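Local coordinates for polysaccharide deacetylase-like protein (Bacillus anthracis, PDB 4V33) that probably removes acetyl groups from polysaccharide at a zinc site, and is one of two putative deacetylases required for osmotic stability and cell shape maintenance, at residues Ala230-Ile235 / Phe259-His264; Ile235-Asp240 / His264-Ala269; Pro295-Ala300 / Tyr318-Thr323. All coordinates share one frame; numbering follows the deposited sequence.

All three contacts belong to the deacetylase domain, a distorted beta/alpha barrel of the carbohydrate esterase 4 type. Contact 1 pairs strands 230-234 and 259-263. Contact 2, whose centre is about 11 Å away, joins the loops that leave those same strands; the two interleave along the chain and share I235 and H264. Contact 3 follows both and pairs strands 298-300 and 320-326; its centre lies about 9 Å from that of contact 1 and about 14 Å from that of contact 2. Direct bonds tie the set together: Q262 and S263 reach I297 and Y318 respectively, and H264 reaches A300. Strand pairing thus carries the zinc-binding loop at the C-terminal ends of the strands.

Contact 1: Ala230-Ile235 / Phe259-His264. With ZN (zinc ion), chain D.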
loop_
_atom_site.group_PDB
_atom_site.type_symbol
_atom_site.label_atom_id
_atom_site.label_comp_id
_atom_site.label_asym_id
_atom_site.label_seq_id
_atom_site.Cartn_x
_atom_site.Cartn_y
_atom_site.Cartn_z
ATOM N N ALA A 230 -9.537 5.372 -0.933
ATOM C CA ALA A 230 -9.310 4.891 -2.286
ATOM C C ALA A 230 -8.658 5.970 -3.127
ATOM O O ALA A 230 -8.686 7.147 -2.766
ATOM C CB ALA A 230 -10.641 4.456 -2.936
ATOM N N THR A 231 -8.074 5.553 -4.246
ATOM C CA THR A 231 -7.421 6.471 -5.182
ATOM C C THR A 231 -8.247 6.574 -6.460
ATOM O O THR A 231 -8.664 5.563 -7.020
ATOM C CB THR A 231 -6.024 5.956 -5.553
ATOM O OG1 THR A 231 -5.211 5.900 -4.372
ATOM C CG2 THR A 231 -5.356 6.862 -6.583
ATOM N N GLU A 232 -8.488 7.803 -6.911
ATOM C CA GLU A 232 -9.140 8.037 -8.187
ATOM C C GLU A 232 -8.093 8.627 -9.110
ATOM O O GLU A 232 -7.489 9.644 -8.779
ATOM C CB GLU A 232 -10.284 9.040 -8.024
ATOM C CG GLU A 232 -10.945 9.443 -9.347
ATOM C CD GLU A 232 -11.767 8.317 -9.926
ATOM O OE1 GLU A 232 -12.737 7.903 -9.247
ATOM O OE2 GLU A 232 -11.434 7.835 -11.034
ATOM N N TYR A 233 -7.863 7.985 -10.250
ATOM C CA TYR A 233 -6.948 8.534 -11.240
ATOM C C TYR A 233 -7.770 9.284 -12.284
ATOM O O TYR A 233 -8.412 8.682 -13.135
ATOM C CB TYR A 233 -6.165 7.419 -11.911
ATOM C CG TYR A 233 -5.185 6.636 -11.051
ATOM C CD1 TYR A 233 -3.989 7.205 -10.622
ATOM C CD2 TYR A 233 -5.431 5.301 -10.732
ATOM C CE1 TYR A 233 -3.067 6.469 -9.876
ATOM C CE2 TYR A 233 -4.522 4.558 -9.995
ATOM C CZ TYR A 233 -3.340 5.144 -9.587
ATOM O OH TYR A 233 -2.432 4.404 -8.873
ATOM N N MET A 234 -7.738 10.611 -12.206
ATOM C CA MET A 234 -8.614 11.473 -12.989
ATOM C C MET A 234 -7.995 11.859 -14.326
ATOM O O MET A 234 -6.842 12.306 -14.372
ATOM C CB MET A 234 -8.877 12.753 -12.181
ATOM C CG MET A 234 -9.807 13.754 -12.848
ATOM S SD MET A 234 -11.522 13.244 -12.612
ATOM C CE MET A 234 -12.196 13.563 -14.250
ATOM N N ILE A 235 -8.744 11.685 -15.417
ATOM C CA ILE A 235 -8.349 12.285 -16.691
ATOM C C ILE A 235 -8.587 13.777 -16.513
ATOM O O ILE A 235 -9.730 14.222 -16.458
ATOM C CB ILE A 235 -9.167 11.726 -17.871
ATOM C CG1 ILE A 235 -8.856 10.237 -18.051
ATOM C CG2 ILE A 235 -8.824 12.490 -19.167
ATOM C CD1 ILE A 235 -9.864 9.513 -18.953
ATOM N N PHE A 259 -11.183 9.882 -0.449
ATOM C CA PHE A 259 -10.461 9.799 -1.708
ATOM C C PHE A 259 -9.154 10.567 -1.774
ATOM O O PHE A 259 -9.041 11.691 -1.286
ATOM C CB PHE A 259 -11.356 10.208 -2.878
ATOM C CG PHE A 259 -12.208 9.090 -3.389
ATOM C CD1 PHE A 259 -13.436 8.827 -2.813
ATOM C CD2 PHE A 259 -11.770 8.284 -4.435
ATOM C CE1 PHE A 259 -14.224 7.780 -3.266
ATOM C CE2 PHE A 259 -12.552 7.234 -4.892
ATOM C CZ PHE A 259 -13.788 6.991 -4.306
ATOM N N SER A 260 -8.179 9.916 -2.395
ATOM C CA SER A 260 -6.956 10.567 -2.838
ATOM C C SER A 260 -7.106 10.758 -4.346
ATOM O O SER A 260 -7.270 9.789 -5.084
ATOM C CB SER A 260 -5.766 9.666 -2.548
ATOM O OG SER A 260 -4.565 10.225 -3.048
ATOM N N MET A 261 -7.063 12.007 -4.801
ATOM C CA MET A 261 -7.326 12.314 -6.205
ATOM C C MET A 261 -6.000 12.478 -6.931
ATOM O O MET A 261 -5.237 13.402 -6.657
ATOM C CB MET A 261 -8.170 13.588 -6.314
ATOM C CG MET A 261 -8.716 13.887 -7.708
ATOM S SD MET A 261 -10.012 12.736 -8.231
ATOM C CE MET A 261 -10.864 12.571 -6.694
ATOM N N GLN A 262 -5.722 11.552 -7.837
ATOM C CA GLN A 262 -4.427 11.481 -8.492
ATOM C C GLN A 262 -4.618 11.546 -10.005
ATOM O O GLN A 262 -5.735 11.741 -10.479
ATOM C CB GLN A 262 -3.694 10.209 -8.040
ATOM C CG GLN A 262 -3.507 10.136 -6.508
ATOM C CD GLN A 262 -2.642 11.275 -5.985
ATOM O OE1 GLN A 262 -1.693 11.699 -6.648
ATOM N NE2 GLN A 262 -2.976 11.786 -4.798
ATOM N N SER A 263 -3.534 11.398 -10.757
ATOM C CA SER A 263 -3.550 11.720 -12.188
ATOM C C SER A 263 -3.744 10.527 -13.125
ATOM O O SER A 263 -3.180 9.464 -12.902
ATOM C CB SER A 263 -2.237 12.414 -12.550
ATOM O OG SER A 263 -2.185 12.744 -13.932
ATOM N N HIS A 264 -4.507 10.726 -14.199
ATOM C CA HIS A 264 -4.569 9.745 -15.292
ATOM C C HIS A 264 -4.146 10.437 -16.587
ATOM O O HIS A 264 -4.614 10.076 -17.662
ATOM C CB HIS A 264 -5.988 9.160 -15.434
ATOM C CG HIS A 264 -6.045 7.774 -16.017
ATOM N ND1 HIS A 264 -4.934 6.980 -16.204
ATOM C CD2 HIS A 264 -7.104 7.031 -16.426
ATOM C CE1 HIS A 264 -5.304 5.817 -16.720
ATOM N NE2 HIS A 264 -6.616 5.824 -16.871
HETATM ZN ZN ZN D . -7.966 4.839 -18.240
HETATM O O HOH W 1 -3.183 7.726 -3.675
HETATM O O HOH W 2 -9.384 3.644 -19.085
#
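A230 O accepts the amide of S260 at 2.8 Å, the first rung of a parallel ladder between strands 230-234 and 259-263. E232 N to S260 O, Q262 N to E232 O and M234 N to Q262 O continue it. The last rung, H264 N to M234 O, differs: its donor stands 54° out of the carbonyl plane, where the strands give way to loops. S260 O also receives a CA-H...O contact from T231 CA at 3.3 Å.

Apolar packing occupies both faces. E232 and M261 lie side by side and point the same way, with M261 SD 3.6 Å from E232 CG; nearby, A230 CB meets F259 CE2. On the T231 and Y233 face, T231 CG2, anti to its backbone N, sits 3.9 Å above the centre of the Y233 ring and also touches Q262 CG.

Among the polar groups, S260 OG receives Q262 NE2 at 2.8 Å and a water shared with T231 OG1, and bonds E188 as well. H264 NE2 binds zinc at 2.2 Å, while its ND1 is held by A300 O.

The pair forms a beta-alpha-beta unit with helix 247-255, which covers E232, M234, F259 and M261. Strand 199-206 hydrogen-bonds to strand 230-234, and helix 277-292 packs on M261 and S263.

Contact 2: Ile235-Asp240 / His264-Ala269. With ZN (zinc ion), chain D.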
loop_
_atom_site.group_PDB
_atom_site.type_symbol
_atom_site.label_atom_id
_atom_site.label_comp_id
_atom_site.label_asym_id
_atom_site.label_seq_id
_atom_site.Cartn_x
_atom_site.Cartn_y
_atom_site.Cartn_z
ATOM N N ILE A 235 -8.744 11.685 -15.417
ATOM C CA ILE A 235 -8.349 12.285 -16.691
ATOM C C ILE A 235 -8.587 13.777 -16.513
ATOM O O ILE A 235 -9.730 14.222 -16.458
ATOM C CB ILE A 235 -9.167 11.726 -17.871
ATOM C CG1 ILE A 235 -8.856 10.237 -18.051
ATOM C CG2 ILE A 235 -8.824 12.490 -19.167
ATOM C CD1 ILE A 235 -9.864 9.513 -18.953
ATOM N N VAL A 236 -7.513 14.556 -16.370
ATOM C CA VAL A 236 -7.656 15.882 -15.785
ATOM C C VAL A 236 -8.478 16.838 -16.661
ATOM O O VAL A 236 -9.266 17.642 -16.158
ATOM C CB VAL A 236 -6.286 16.469 -15.382
ATOM C CG1 VAL A 236 -6.445 17.856 -14.776
ATOM C CG2 VAL A 236 -5.592 15.531 -14.381
ATOM N N ASN A 237 -8.347 16.724 -17.977
ATOM C CA ASN A 237 -9.125 17.598 -18.851
ATOM C C ASN A 237 -10.624 17.323 -18.825
ATOM O O ASN A 237 -11.410 18.119 -19.335
ATOM C CB ASN A 237 -8.607 17.545 -20.291
ATOM C CG ASN A 237 -7.292 18.264 -20.451
ATOM O OD1 ASN A 237 -6.680 18.693 -19.466
ATOM N ND2 ASN A 237 -6.844 18.414 -21.695
ATOM N N ASN A 238 -11.011 16.198 -18.224
ATOM C CA ASN A 238 -12.417 15.823 -18.142
ATOM C C ASN A 238 -13.141 16.311 -16.896
ATOM O O ASN A 238 -14.326 16.054 -16.748
ATOM C CB ASN A 238 -12.587 14.307 -18.234
ATOM C CG ASN A 238 -12.419 13.787 -19.653
ATOM O OD1 ASN A 238 -12.481 14.550 -20.614
ATOM N ND2 ASN A 238 -12.235 12.479 -19.783
ATOM N N VAL A 239 -12.445 16.996 -15.995
ATOM C CA VAL A 239 -13.144 17.544 -14.839
ATOM C C VAL A 239 -14.258 18.469 -15.333
ATOM O O VAL A 239 -14.026 19.337 -16.184
ATOM C CB VAL A 239 -12.194 18.285 -13.882
ATOM C CG1 VAL A 239 -12.975 18.910 -12.727
ATOM C CG2 VAL A 239 -11.133 17.328 -13.349
ATOM N N ASP A 240 -15.467 18.247 -14.818
ATOM C CA ASP A 240 -16.680 18.976 -15.224
ATOM C C ASP A 240 -17.221 18.639 -16.618
ATOM O O ASP A 240 -18.199 19.234 -17.066
ATOM C CB ASP A 240 -16.509 20.493 -15.063
ATOM C CG ASP A 240 -16.367 20.901 -13.615
ATOM O OD1 ASP A 240 -17.204 20.459 -12.801
ATOM O OD2 ASP A 240 -15.417 21.640 -13.293
ATOM N N HIS A 264 -4.507 10.726 -14.199
ATOM C CA HIS A 264 -4.569 9.745 -15.292
ATOM C C HIS A 264 -4.146 10.437 -16.587
ATOM O O HIS A 264 -4.614 10.076 -17.662
ATOM C CB HIS A 264 -5.988 9.160 -15.434
ATOM C CG HIS A 264 -6.045 7.774 -16.017
ATOM N ND1 HIS A 264 -4.934 6.980 -16.204
ATOM C CD2 HIS A 264 -7.104 7.031 -16.426
ATOM C CE1 HIS A 264 -5.304 5.817 -16.720
ATOM N NE2 HIS A 264 -6.616 5.824 -16.871
ATOM N N THR A 265 -3.230 11.404 -16.458
ATOM C CA THR A 265 -2.787 12.314 -17.532
ATOM C C THR A 265 -3.849 13.352 -17.900
ATOM O O THR A 265 -4.952 13.352 -17.357
ATOM C CB THR A 265 -2.257 11.601 -18.823
ATOM O OG1 THR A 265 -3.356 11.129 -19.612
ATOM C CG2 THR A 265 -1.311 10.449 -18.475
ATOM N N ALA A 266 -3.503 14.245 -18.824
ATOM C CA ALA A 266 -4.421 15.305 -19.213
ATOM C C ALA A 266 -5.544 14.784 -20.092
ATOM O O ALA A 266 -6.711 15.116 -19.884
ATOM C CB ALA A 266 -3.680 16.415 -19.932
ATOM N N THR A 267 -5.188 13.989 -21.099
ATOM C CA THR A 267 -6.174 13.536 -22.078
ATOM C C THR A 267 -6.301 12.019 -22.204
ATOM O O THR A 267 -6.940 11.546 -23.141
ATOM C CB THR A 267 -5.911 14.119 -23.493
ATOM O OG1 THR A 267 -4.700 13.570 -24.042
ATOM C CG2 THR A 267 -5.818 15.642 -23.452
ATOM N N HIS A 268 -5.708 11.274 -21.274
ATOM C CA HIS A 268 -5.670 9.801 -21.339
ATOM C C HIS A 268 -4.781 9.408 -22.522
ATOM O O HIS A 268 -5.160 8.620 -23.391
ATOM C CB HIS A 268 -7.082 9.201 -21.451
ATOM C CG HIS A 268 -7.178 7.763 -21.046
ATOM N ND1 HIS A 268 -7.298 6.740 -21.962
ATOM C CD2 HIS A 268 -7.214 7.181 -19.825
ATOM C CE1 HIS A 268 -7.387 5.586 -21.322
ATOM N NE2 HIS A 268 -7.357 5.828 -20.022
ATOM N N ALA A 269 -3.583 9.982 -22.531
ATOM C CA ALA A 269 -2.659 9.859 -23.650
ATOM C C ALA A 269 -1.992 8.497 -23.729
ATOM O O ALA A 269 -1.656 7.895 -22.713
ATOM C CB ALA A 269 -1.585 10.944 -23.548
HETATM ZN ZN ZN D . -7.966 4.839 -18.240
HETATM O O HOH W 2 -9.384 3.644 -19.085
#
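I235 and H268 cross obliquely, the isoleucine reaching the imidazole with its terminal methyl. An extended chi2 (165°) carries CD1 out to 3.6 Å from H268 CD2, while the other branch, CG2, rests 3.4 Å from A266 O. The two zinc-binding imidazoles meet edge to face: H268 CD2 stands 3.2 Å above the plane of the H264 ring, offset toward its rim, and H264 CD2 lies in the plane of the H268 ring at its edge. Set this way, both NE2 atoms point at the same zinc. Farther out, N237 and T267 run side by side in the same direction, with N237 ND2 3.4 Å from T267 CG2.

Backbone bonds lock the loops together. V236 N reaches T265 O along a nearly straight bond (172°), and N237 N approaches A266 O in the carbonyl plane, on a lone pair. Within the loop, T265 OG1 accepts A269 N at 3.1 Å and so ties the start of the turn to the residue after H268; T267 OG1 is held by E280 of helix 277-292.

The run H264-T265-A266-T267-H268 matches the H(S/T)xxH motif of carbohydrate esterase 4 enzymes. H268 NE2 binds zinc at 2.1 Å, H264 NE2 and D206 OD1 are further protein ligands, and water 2 lies 2.0 Å from the metal. An Asp-His-His site with a metal-bound water is consistent with hydrolytic deacetylation, in which zinc would probably polarise the water or the substrate carbonyl.

Contact 3: Pro295-Ala300 / Tyr318-Thr323; sequences PVIAVA and YQFATT
Two parallel strands of the deacetylase beta/alpha barrel begin to pair where I297 meets Q319 and F320: I297 O takes both backbone amides, Q319 N at 2.9 Å and F320 N at 3.2 Å. Strands 298-300 and 320-326 are linked through helix 308-315 as a beta-alpha-beta unit. The ladder continues with V299 N to F320 O (2.9 Å) and T322 N to V299 O (3.0 Å), so both backbone polar atoms of V299 are satisfied across the contact. A321 CA adds a CA-H...O contact to V299 O.

Other donors and acceptors turn to the preceding strand, 259-263, and the loop after it. Q262 OE1 accepts the amides of both I297 and A298, the hydroxyls of Y318 and S263 are bonded to each other, and A300 O receives ND1 of the zinc ligand H264. This last bond makes A300 a second-shell partner that, with the zinc bond at NE2, holds the imidazole's orientation.

Apolar packing completes the pairing. A298 CB meets F320 CB, and V299 CG1, in the crowded position between N and carbonyl carbon (chi1 68°), lies 3.6 Å from A321 CB. V299 and Y318 cross at about a right angle: V299 CB stands 3.6 Å from the Y318 ring centroid, just 4° off the ring normal.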
loop_
_atom_site.group_PDB
_atom_site.type_symbol
_atom_site.label_atom_id
_atom_site.label_comp_id
_atom_site.label_asym_id
_atom_site.label_seq_id
_atom_site.Cartn_x
_atom_site.Cartn_y
_atom_site.Cartn_z
ATOM N N PRO A 295 -1.670 17.439 -2.595
ATOM C CA PRO A 295 -0.606 17.037 -3.521
ATOM C C PRO A 295 -1.013 15.886 -4.433
ATOM O O PRO A 295 -1.748 14.975 -4.024
ATOM C CB PRO A 295 0.519 16.578 -2.588
ATOM C CG PRO A 295 0.269 17.320 -1.315
ATOM C CD PRO A 295 -1.226 17.383 -1.190
ATOM N N VAL A 296 -0.538 15.947 -5.669
ATOM C CA VAL A 296 -0.684 14.859 -6.621
ATOM C C VAL A 296 0.680 14.203 -6.790
ATOM O O VAL A 296 1.649 14.852 -7.214
ATOM C CB VAL A 296 -1.240 15.376 -7.961
ATOM C CG1 VAL A 296 -1.142 14.306 -9.051
ATOM C CG2 VAL A 296 -2.681 15.826 -7.767
ATOM N N ILE A 297 0.757 12.930 -6.408
ATOM C CA ILE A 297 2.015 12.197 -6.333
ATOM C C ILE A 297 2.003 10.904 -7.146
ATOM O O ILE A 297 3.025 10.221 -7.246
ATOM C CB ILE A 297 2.354 11.836 -4.869
ATOM C CG1 ILE A 297 1.252 10.966 -4.259
ATOM C CG2 ILE A 297 2.532 13.101 -4.043
ATOM C CD1 ILE A 297 1.522 10.553 -2.808
ATOM N N ALA A 298 0.848 10.558 -7.707
ATOM C CA ALA A 298 0.685 9.274 -8.379
ATOM C C ALA A 298 -0.028 9.405 -9.717
ATOM O O ALA A 298 -0.888 10.275 -9.897
ATOM C CB ALA A 298 -0.076 8.301 -7.479
ATOM N N VAL A 299 0.313 8.513 -10.644
ATOM C CA VAL A 299 -0.325 8.479 -11.953
ATOM C C VAL A 299 -0.615 7.028 -12.331
ATOM O O VAL A 299 -0.006 6.100 -11.787
ATOM C CB VAL A 299 0.595 9.147 -13.018
ATOM C CG1 VAL A 299 1.850 8.302 -13.261
ATOM C CG2 VAL A 299 -0.163 9.426 -14.336
ATOM N N ALA A 300 -1.568 6.831 -13.232
ATOM C CA ALA A 300 -1.775 5.526 -13.848
ATOM C C ALA A 300 -1.533 5.676 -15.334
ATOM O O ALA A 300 -2.004 6.636 -15.935
ATOM C CB ALA A 300 -3.208 5.034 -13.587
ATOM N N TYR A 318 6.147 12.341 -10.883
ATOM C CA TYR A 318 5.361 11.479 -10.000
ATOM C C TYR A 318 6.256 10.546 -9.200
ATOM O O TYR A 318 7.292 10.107 -9.691
ATOM C CB TYR A 318 4.368 10.641 -10.813
ATOM C CG TYR A 318 3.344 11.461 -11.560
ATOM C CD1 TYR A 318 2.194 11.913 -10.919
ATOM C CD2 TYR A 318 3.533 11.797 -12.897
ATOM C CE1 TYR A 318 1.254 12.665 -11.583
ATOM C CE2 TYR A 318 2.598 12.551 -13.577
ATOM C CZ TYR A 318 1.459 12.982 -12.915
ATOM O OH TYR A 318 0.513 13.738 -13.569
ATOM N N GLN A 319 5.849 10.238 -7.969
ATOM C CA GLN A 319 6.554 9.261 -7.152
ATOM C C GLN A 319 6.073 7.836 -7.432
ATOM O O GLN A 319 6.823 6.876 -7.232
ATOM C CB GLN A 319 6.358 9.559 -5.666
ATOM C CG GLN A 319 6.917 10.882 -5.205
ATOM C CD GLN A 319 6.460 11.217 -3.804
ATOM O OE1 GLN A 319 6.095 12.358 -3.514
ATOM N NE2 GLN A 319 6.464 10.216 -2.927
ATOM N N PHE A 320 4.827 7.703 -7.891
ATOM C CA PHE A 320 4.192 6.392 -8.061
ATOM C C PHE A 320 3.505 6.326 -9.413
ATOM O O PHE A 320 2.876 7.293 -9.844
ATOM C CB PHE A 320 3.140 6.139 -6.967
ATOM C CG PHE A 320 3.693 6.190 -5.581
ATOM C CD1 PHE A 320 4.323 5.088 -5.037
ATOM C CD2 PHE A 320 3.612 7.355 -4.834
ATOM C CE1 PHE A 320 4.856 5.138 -3.765
ATOM C CE2 PHE A 320 4.145 7.421 -3.557
ATOM C CZ PHE A 320 4.767 6.308 -3.019
ATOM N N ALA A 321 3.608 5.179 -10.075
ATOM C CA ALA A 321 2.896 4.968 -11.330
ATOM C C ALA A 321 2.469 3.519 -11.427
ATOM O O ALA A 321 3.264 2.612 -11.156
ATOM C CB ALA A 321 3.768 5.356 -12.516
ATOM N N THR A 322 1.202 3.303 -11.772
ATOM C CA THR A 322 0.654 1.957 -11.894
ATOM C C THR A 322 0.420 1.560 -13.344
ATOM O O THR A 322 0.036 2.384 -14.183
ATOM C CB THR A 322 -0.677 1.795 -11.125
ATOM O OG1 THR A 322 -1.533 2.908 -11.412
ATOM C CG2 THR A 322 -0.425 1.715 -9.623
ATOM N N THR A 323 0.651 0.281 -13.616
ATOM C CA THR A 323 0.472 -0.300 -14.941
ATOM C C THR A 323 -0.788 -1.153 -14.947
ATOM O O THR A 323 -1.571 -1.117 -13.999
ATOM C CB THR A 323 1.679 -1.192 -15.307
ATOM O OG1 THR A 323 1.635 -2.399 -14.530
ATOM C CG2 THR A 323 3.001 -0.465 -15.038
#